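Local coordinates for outer membrane protein assembly factor BamA (Haemophilus ducreyi, PDB 4K3C), which probably acts within the Bam complex to assemble and insert beta-barrel proteins into the bacterial outer membrane, at residues A[344-356]-A[368-382]. Residues are numbered along the deposited sequence; the frame is centred on the assembly and turned at random.
Sequences NKYYQVGTNFSGY and ATKGGLAYTNSFGGK
Tyr347 lies flat across the neighbouring strand, with the carbonyl oxygen of Asn377 sitting over the centre of its ring, 3.5 Å above the ring plane. Its CG is wedged between its own backbone N and carbonyl carbon (chi1 51°), a rotation that lays the ring over Asn377 and brings OH up to Asn377 CB. The same Asn377 O accepts the backbone N-H of Tyr347, N to O 2.8 Å. Two more aromatics meet the rim of this ring: Phe379, rim to rim with it, the planes 16° apart, by CD1 against Tyr347 CD2 at 3.7 Å, and Tyr375 by CE2 near Tyr347 CE1. Lys345 then crosses Phe379 at about a right angle, its CB over the ring face in a CH-pi contact, 4.3 Å from the centroid.

The two strands, 346-356 and 368-378, form an antiparallel hairpin in the transmembrane beta-barrel of this Omp85-family protein, between strands 328-338 and 430-440. Tyr347, Val349, Thr351, Phe353, Thr369, Leu373 and Tyr375 share one face of it, consistent with the lipid-facing side of the barrel, Val349, Phe353 and Leu373 lying on the surface. Val349 CG1 meets the edge of the Tyr375 ring, while Phe353 swings CE2 to within 3.7 Å of Thr369 OG1.

On the other face, probably turned to the barrel interior, Gln348 and Thr376 run side by side in the same direction, and Gln348 NE2 donates to Thr376 OG1 at 3.2 Å, a nearly straight bond (164°) in the amide plane; Gln348 OE1 has a weak bond to Gln388. Farther along this face, Ala368 CB packs against one face of the Tyr356 ring, 4.1 Å from its centroid. Lys370 brings NZ to 3.6 Å from Tyr356 OH, and the same amine forms a long, weak ion pair with Glu437 on strand 430-440.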
ATOM      1  N   ASN A 344     -14.154  22.765  15.077  1.00 46.39           N
ATOM      2  CA  ASN A 344     -14.575  21.363  14.834  1.00 55.85           C
ATOM      3  C   ASN A 344     -14.461  20.238  15.916  1.00 78.74           C
ATOM      4  O   ASN A 344     -15.458  19.530  16.144  1.00 78.05           O
ATOM      5  CB  ASN A 344     -14.004  20.878  13.505  1.00 41.82           C
ATOM      6  CG  ASN A 344     -14.826  21.346  12.346  1.00 50.04           C
ATOM      7  OD1 ASN A 344     -16.013  21.664  12.505  1.00 54.53           O
ATOM      8  ND2 ASN A 344     -14.215  21.399  11.166  1.00 54.60           N
ATOM      9  N   LYS A 345     -13.279  20.038  16.520  1.00 60.93           N
ATOM     10  CA  LYS A 345     -13.138  19.189  17.737  1.00 54.14           C
ATOM     11  C   LYS A 345     -13.721  17.759  17.703  1.00 49.91           C
ATOM     12  O   LYS A 345     -14.709  17.462  18.399  1.00 41.14           O
ATOM     13  CB  LYS A 345     -13.715  19.906  18.971  1.00 45.52           C
ATOM     14  CG  LYS A 345     -12.684  20.555  19.868  1.00 53.84           C
ATOM     15  CD  LYS A 345     -13.350  21.401  20.941  1.00 62.78           C
ATOM     16  CE  LYS A 345     -12.335  22.205  21.730  1.00 61.37           C
ATOM     17  NZ  LYS A 345     -12.065  21.610  23.063  1.00 59.25           N
ATOM     18  N   TYR A 346     -13.097  16.867  16.941  1.00 39.26           N
ATOM     19  CA  TYR A 346     -13.623  15.509  16.802  1.00 40.18           C
ATOM     20  C   TYR A 346     -12.488  14.497  16.607  1.00 51.17           C
ATOM     21  O   TYR A 346     -11.310  14.873  16.516  1.00 50.87           O
ATOM     22  CB  TYR A 346     -14.588  15.447  15.621  1.00 46.91           C
ATOM     23  CG  TYR A 346     -13.913  15.671  14.271  1.00 54.75           C
ATOM     24  CD1 TYR A 346     -13.620  16.962  13.816  1.00 58.62           C
ATOM     25  CD2 TYR A 346     -13.556  14.597  13.458  1.00 52.99           C
ATOM     26  CE1 TYR A 346     -12.994  17.178  12.588  1.00 56.36           C
ATOM     27  CE2 TYR A 346     -12.930  14.808  12.227  1.00 61.34           C
ATOM     28  CZ  TYR A 346     -12.653  16.102  11.797  1.00 56.24           C
ATOM     29  OH  TYR A 346     -12.043  16.308  10.576  1.00 49.27           O
ATOM     30  N   TYR A 347     -12.833  13.212  16.549  1.00 55.94           N
ATOM     31  CA  TYR A 347     -11.832  12.176  16.280  1.00 50.43           C
ATOM     32  C   TYR A 347     -12.400  11.052  15.456  1.00 50.05           C
ATOM     33  O   TYR A 347     -13.595  10.800  15.498  1.00 59.55           O
ATOM     34  CB  TYR A 347     -11.229  11.605  17.562  1.00 41.98           C
ATOM     35  CG  TYR A 347     -12.235  11.148  18.581  1.00 46.46           C
ATOM     36  CD1 TYR A 347     -12.836   9.889  18.492  1.00 39.99           C
ATOM     37  CD2 TYR A 347     -12.571  11.964  19.659  1.00 52.76           C
ATOM     38  CE1 TYR A 347     -13.762   9.456  19.454  1.00 36.09           C
ATOM     39  CE2 TYR A 347     -13.491  11.546  20.617  1.00 55.74           C
ATOM     40  CZ  TYR A 347     -14.087  10.295  20.509  1.00 49.29           C
ATOM     41  OH  TYR A 347     -15.000   9.905  21.464  1.00 51.86           O
ATOM     42  N   GLN A 348     -11.536  10.383  14.704  1.00 37.46           N
ATOM     43  CA  GLN A 348     -11.957   9.261  13.887  1.00 37.79           C
ATOM     44  C   GLN A 348     -11.010   8.080  14.138  1.00 42.15           C
ATOM     45  O   GLN A 348      -9.837   8.282  14.388  1.00 51.78           O
ATOM     46  CB  GLN A 348     -11.990   9.654  12.405  1.00 37.58           C
ATOM     47  CG  GLN A 348     -12.586  11.040  12.134  1.00 51.72           C
ATOM     48  CD  GLN A 348     -13.048  11.239  10.686  1.00 66.02           C
ATOM     49  OE1 GLN A 348     -12.370  11.890   9.879  1.00 64.17           O
ATOM     50  NE2 GLN A 348     -14.219  10.692  10.359  1.00 74.84           N
ATOM     51  N   VAL A 349     -11.528   6.855  14.089  1.00 42.61           N
ATOM     52  CA  VAL A 349     -10.716   5.649  14.251  1.00 38.97           C
ATOM     53  C   VAL A 349     -11.312   4.538  13.387  1.00 33.74           C
ATOM     54  O   VAL A 349     -12.529   4.420  13.318  1.00 33.98           O
ATOM     55  CB  VAL A 349     -10.648   5.215  15.741  1.00 49.91           C
ATOM     56  CG1 VAL A 349     -12.039   4.905  16.287  1.00 38.05           C
ATOM     57  CG2 VAL A 349      -9.727   4.021  15.918  1.00 55.52           C
ATOM     58  N   GLY A 350     -10.467   3.751  12.709  1.00 28.44           N
ATOM     59  CA  GLY A 350     -10.924   2.750  11.748  1.00 34.43           C
ATOM     60  C   GLY A 350     -10.119   1.450  11.752  1.00 48.28           C
ATOM     61  O   GLY A 350      -8.941   1.435  12.127  1.00 55.92           O
ATOM     62  N   THR A 351     -10.704   0.365  11.274  1.00 42.44           N
ATOM     63  CA  THR A 351     -10.000  -0.894  11.258  1.00 41.34           C
ATOM     64  C   THR A 351     -10.481  -1.783  10.181  1.00 47.98           C
ATOM     65  O   THR A 351     -11.607  -2.149  10.203  1.00 54.12           O
ATOM     66  CB  THR A 351     -10.284  -1.656  12.516  1.00 48.48           C
ATOM     67  OG1 THR A 351     -10.245  -0.761  13.609  1.00 61.44           O
ATOM     68  CG2 THR A 351      -9.253  -2.698  12.746  1.00 32.37           C
ATOM     69  N   ASN A 352      -9.619  -2.179   9.263  1.00 48.87           N
ATOM     70  CA  ASN A 352      -9.986  -3.168   8.279  1.00 50.79           C
ATOM     71  C   ASN A 352      -9.114  -4.362   8.315  1.00 59.73           C
ATOM     72  O   ASN A 352      -8.065  -4.345   8.873  1.00 73.27           O
ATOM     73  CB  ASN A 352      -9.907  -2.634   6.882  1.00 51.47           C
ATOM     74  CG  ASN A 352     -10.348  -1.281   6.793  1.00 44.38           C
ATOM     75  OD1 ASN A 352      -9.560  -0.389   6.941  1.00 50.73           O
ATOM     76  ND2 ASN A 352     -11.619  -1.082   6.554  1.00 38.01           N
ATOM     77  N   PHE A 353      -9.574  -5.390   7.640  1.00 60.35           N
ATOM     78  CA  PHE A 353      -9.032  -6.697   7.717  1.00 56.69           C
ATOM     79  C   PHE A 353      -9.448  -7.314   6.441  1.00 51.90           C
ATOM     80  O   PHE A 353     -10.561  -7.177   6.046  1.00 61.83           O
ATOM     81  CB  PHE A 353      -9.735  -7.405   8.853  1.00 67.85           C
ATOM     82  CG  PHE A 353      -9.600  -8.872   8.829  1.00 76.08           C
ATOM     83  CD1 PHE A 353      -8.372  -9.460   8.833  1.00 71.85           C
ATOM     84  CD2 PHE A 353     -10.706  -9.667   8.833  1.00 84.72           C
ATOM     85  CE1 PHE A 353      -8.248 -10.807   8.814  1.00 73.83           C
ATOM     86  CE2 PHE A 353     -10.579 -11.012   8.820  1.00 88.36           C
ATOM     87  CZ  PHE A 353      -9.345 -11.582   8.808  1.00 85.03           C
ATOM     88  N   SER A 354      -8.539  -7.981   5.777  1.00 47.61           N
ATOM     89  CA  SER A 354      -8.903  -8.819   4.682  1.00 57.38           C
ATOM     90  C   SER A 354      -7.944  -9.963   4.775  1.00 62.20           C
ATOM     91  O   SER A 354      -6.786  -9.758   5.029  1.00 51.74           O
ATOM     92  CB  SER A 354      -8.754  -8.091   3.376  1.00 49.51           C
ATOM     93  OG  SER A 354      -7.397  -7.904   3.109  1.00 52.38           O
ATOM     94  N   GLY A 355      -8.457 -11.170   4.624  1.00 62.51           N
ATOM     95  CA  GLY A 355      -7.686 -12.381   4.714  1.00 46.04           C
ATOM     96  C   GLY A 355      -8.177 -13.422   3.756  1.00 40.66           C
ATOM     97  O   GLY A 355      -9.306 -13.438   3.354  1.00 32.33           O
ATOM     98  N   TYR A 356      -7.279 -14.301   3.394  1.00 40.69           N
ATOM     99  CA  TYR A 356      -7.522 -15.325   2.389  1.00 41.25           C
ATOM    100  C   TYR A 356      -7.086 -16.711   2.876  1.00 47.98           C
ATOM    101  O   TYR A 356      -5.980 -16.889   3.391  1.00 59.57           O
ATOM    102  CB  TYR A 356      -6.804 -14.985   1.076  1.00 46.32           C
ATOM    103  CG  TYR A 356      -7.277 -13.719   0.392  1.00 53.78           C
ATOM    104  CD1 TYR A 356      -7.004 -12.473   0.932  1.00 53.77           C
ATOM    105  CD2 TYR A 356      -7.963 -13.770  -0.813  1.00 60.70           C
ATOM    106  CE1 TYR A 356      -7.427 -11.313   0.317  1.00 49.45           C
ATOM    107  CE2 TYR A 356      -8.384 -12.608  -1.443  1.00 60.59           C
ATOM    108  CZ  TYR A 356      -8.110 -11.382  -0.865  1.00 51.18           C
ATOM    109  OH  TYR A 356      -8.522 -10.222  -1.458  1.00 45.92           O
ATOM    110  N   ALA A 368     -12.363 -16.145   1.029  1.00 49.47           N
ATOM    111  CA  ALA A 368     -11.901 -14.829   1.457  1.00 46.30           C
ATOM    112  C   ALA A 368     -12.946 -14.138   2.308  1.00 41.67           C
ATOM    113  O   ALA A 368     -14.147 -14.320   2.114  1.00 37.17           O
ATOM    114  CB  ALA A 368     -11.540 -13.971   0.274  1.00 44.61           C
ATOM    115  N   THR A 369     -12.469 -13.356   3.268  1.00 42.86           N
ATOM    116  CA  THR A 369     -13.336 -12.655   4.202  1.00 48.80           C
ATOM    117  C   THR A 369     -12.757 -11.264   4.392  1.00 41.28           C
ATOM    118  O   THR A 369     -11.560 -11.081   4.242  1.00 36.20           O
ATOM    119  CB  THR A 369     -13.424 -13.388   5.570  1.00 62.71           C
ATOM    120  OG1 THR A 369     -12.205 -13.196   6.305  1.00 62.35           O
ATOM    121  CG2 THR A 369     -13.675 -14.894   5.374  1.00 57.30           C
ATOM    122  N   LYS A 370     -13.616 -10.291   4.695  1.00 44.84           N
ATOM    123  CA  LYS A 370     -13.223  -8.885   4.853  1.00 46.10           C
ATOM    124  C   LYS A 370     -14.138  -8.277   5.906  1.00 50.49           C
ATOM    125  O   LYS A 370     -15.330  -8.611   5.975  1.00 44.13           O
ATOM    126  CB  LYS A 370     -13.406  -8.111   3.538  1.00 36.88           C
ATOM    127  CG  LYS A 370     -12.640  -8.678   2.355  1.00 47.07           C
ATOM    128  CD  LYS A 370     -12.996  -7.969   1.047  1.00 48.05           C
ATOM    129  CE  LYS A 370     -11.984  -8.299  -0.082  1.00 64.32           C
ATOM    130  NZ  LYS A 370     -11.975  -9.721  -0.584  1.00 60.02           N
ATOM    131  N   GLY A 371     -13.594  -7.387   6.725  1.00 47.99           N
ATOM    132  CA  GLY A 371     -14.397  -6.709   7.727  1.00 51.30           C
ATOM    133  C   GLY A 371     -13.863  -5.318   8.002  1.00 49.99           C
ATOM    134  O   GLY A 371     -12.660  -5.114   8.043  1.00 45.41           O
ATOM    135  N   GLY A 372     -14.752  -4.356   8.191  1.00 48.37           N
ATOM    136  CA  GLY A 372     -14.322  -3.013   8.490  1.00 27.52           C
ATOM    137  C   GLY A 372     -15.172  -2.343   9.544  1.00 42.58           C
ATOM    138  O   GLY A 372     -16.382  -2.532   9.593  1.00 50.35           O
ATOM    139  N   LEU A 373     -14.526  -1.544  10.384  1.00 31.23           N
ATOM    140  CA  LEU A 373     -15.182  -0.866  11.477  1.00 35.21           C
ATOM    141  C   LEU A 373     -14.736   0.581  11.454  1.00 50.37           C
ATOM    142  O   LEU A 373     -13.538   0.863  11.392  1.00 59.36           O
ATOM    143  CB  LEU A 373     -14.730  -1.506  12.771  1.00 55.21           C
ATOM    144  CG  LEU A 373     -15.762  -1.923  13.807  1.00 72.93           C
ATOM    145  CD1 LEU A 373     -15.082  -2.869  14.794  1.00 70.73           C
ATOM    146  CD2 LEU A 373     -16.342  -0.695  14.524  1.00 81.98           C
ATOM    147  N   ALA A 374     -15.700   1.494  11.496  1.00 51.06           N
ATOM    148  CA  ALA A 374     -15.422   2.929  11.419  1.00 38.19           C
ATOM    149  C   ALA A 374     -16.238   3.673  12.449  1.00 46.86           C
ATOM    150  O   ALA A 374     -17.445   3.486  12.543  1.00 62.53           O
ATOM    151  CB  ALA A 374     -15.761   3.451  10.061  1.00 28.49           C
ATOM    152  N   TYR A 375     -15.592   4.545  13.201  1.00 40.09           N
ATOM    153  CA  TYR A 375     -16.294   5.254  14.246  1.00 36.95           C
ATOM    154  C   TYR A 375     -15.756   6.659  14.449  1.00 40.08           C
ATOM    155  O   TYR A 375     -14.552   6.866  14.579  1.00 41.71           O
ATOM    156  CB  TYR A 375     -16.204   4.480  15.550  1.00 30.41           C
ATOM    157  CG  TYR A 375     -16.759   5.234  16.715  1.00 31.36           C
ATOM    158  CD1 TYR A 375     -18.094   5.580  16.765  1.00 44.47           C
ATOM    159  CD2 TYR A 375     -15.950   5.606  17.765  1.00 42.17           C
ATOM    160  CE1 TYR A 375     -18.616   6.274  17.846  1.00 46.40           C
ATOM    161  CE2 TYR A 375     -16.451   6.304  18.848  1.00 45.25           C
ATOM    162  CZ  TYR A 375     -17.786   6.628  18.886  1.00 48.68           C
ATOM    163  OH  TYR A 375     -18.280   7.318  19.964  1.00 53.57           O
ATOM    164  N   THR A 376     -16.669   7.622  14.479  1.00 42.29           N
ATOM    165  CA  THR A 376     -16.322   8.999  14.764  1.00 41.73           C
ATOM    166  C   THR A 376     -17.111   9.448  15.963  1.00 42.15           C
ATOM    167  O   THR A 376     -18.283   9.124  16.094  1.00 44.69           O
ATOM    168  CB  THR A 376     -16.715   9.960  13.597  1.00 44.22           C
ATOM    169  OG1 THR A 376     -16.308   9.405  12.344  1.00 55.99           O
ATOM    170  CG2 THR A 376     -16.059  11.334  13.762  1.00 34.24           C
ATOM    171  N   ASN A 377     -16.469  10.202  16.840  1.00 48.57           N
ATOM    172  CA  ASN A 377     -17.216  11.102  17.705  1.00 55.01           C
ATOM    173  C   ASN A 377     -16.516  12.428  17.951  1.00 54.39           C
ATOM    174  O   ASN A 377     -15.374  12.648  17.516  1.00 47.29           O
ATOM    175  CB  ASN A 377     -17.645  10.464  19.026  1.00 50.16           C
ATOM    176  CG  ASN A 377     -19.059  10.871  19.423  1.00 52.32           C
ATOM    177  OD1 ASN A 377     -19.276  11.905  20.061  1.00 49.28           O
ATOM    178  ND2 ASN A 377     -20.030  10.069  19.017  1.00 58.85           N
ATOM    179  N   SER A 378     -17.229  13.299  18.653  1.00 48.21           N
ATOM    180  CA  SER A 378     -16.803  14.661  18.862  1.00 56.44           C
ATOM    181  C   SER A 378     -16.765  14.942  20.353  1.00 48.95           C
ATOM    182  O   SER A 378     -17.054  14.066  21.148  1.00 46.09           O
ATOM    183  CB  SER A 378     -17.774  15.613  18.161  1.00 60.40           C
ATOM    184  OG  SER A 378     -19.116  15.324  18.523  1.00 57.53           O
ATOM    185  N   PHE A 379     -16.413  16.167  20.721  1.00 38.09           N
ATOM    186  CA  PHE A 379     -16.244  16.537  22.110  1.00 41.25           C
ATOM    187  C   PHE A 379     -16.172  18.054  22.188  1.00 43.63           C
ATOM    188  O   PHE A 379     -16.191  18.727  21.164  1.00 44.56           O
ATOM    189  CB  PHE A 379     -14.976  15.900  22.688  1.00 39.20           C
ATOM    190  CG  PHE A 379     -13.734  16.169  21.886  1.00 53.01           C
ATOM    191  CD1 PHE A 379     -13.372  15.340  20.841  1.00 50.06           C
ATOM    192  CD2 PHE A 379     -12.920  17.256  22.183  1.00 52.29           C
ATOM    193  CE1 PHE A 379     -12.227  15.598  20.111  1.00 51.29           C
ATOM    194  CE2 PHE A 379     -11.773  17.527  21.454  1.00 42.84           C
ATOM    195  CZ  PHE A 379     -11.425  16.703  20.422  1.00 49.57           C
ATOM    196  N   GLY A 380     -16.097  18.601  23.393  1.00 48.11           N
ATOM    197  CA  GLY A 380     -16.062  20.042  23.540  1.00 55.70           C
ATOM    198  C   GLY A 380     -17.369  20.705  23.143  1.00 56.10           C
ATOM    199  O   GLY A 380     -17.376  21.842  22.665  1.00 59.10           O
ATOM    200  N   GLY A 381     -18.474  19.995  23.353  1.00 48.24           N
ATOM    201  CA  GLY A 381     -19.793  20.505  23.024  1.00 52.59           C
ATOM    202  C   GLY A 381     -19.932  20.795  21.542  1.00 61.98           C
ATOM    203  O   GLY A 381     -20.577  21.764  21.130  1.00 78.19           O
ATOM    204  N   LYS A 382     -19.311  19.949  20.736  1.00 54.78           N
ATOM    205  CA  LYS A 382     -19.339  20.109  19.295  1.00 54.45           C
ATOM    206  C   LYS A 382     -19.892  18.846  18.669  1.00 49.20           C
ATOM    207  O   LYS A 382     -19.717  17.758  19.215  1.00 46.84           O
ATOM    208  CB  LYS A 382     -17.930  20.365  18.771  1.00 39.72           C
ATOM    209  CG  LYS A 382     -17.304  21.607  19.353  1.00 41.90           C
ATOM    210  CD  LYS A 382     -17.968  22.873  18.830  1.00 47.96           C
ATOM    211  CE  LYS A 382     -17.423  24.092  19.541  1.00 54.27           C
ATOM    212  NZ  LYS A 382     -15.979  23.902  19.856  1.00 58.13           N
TER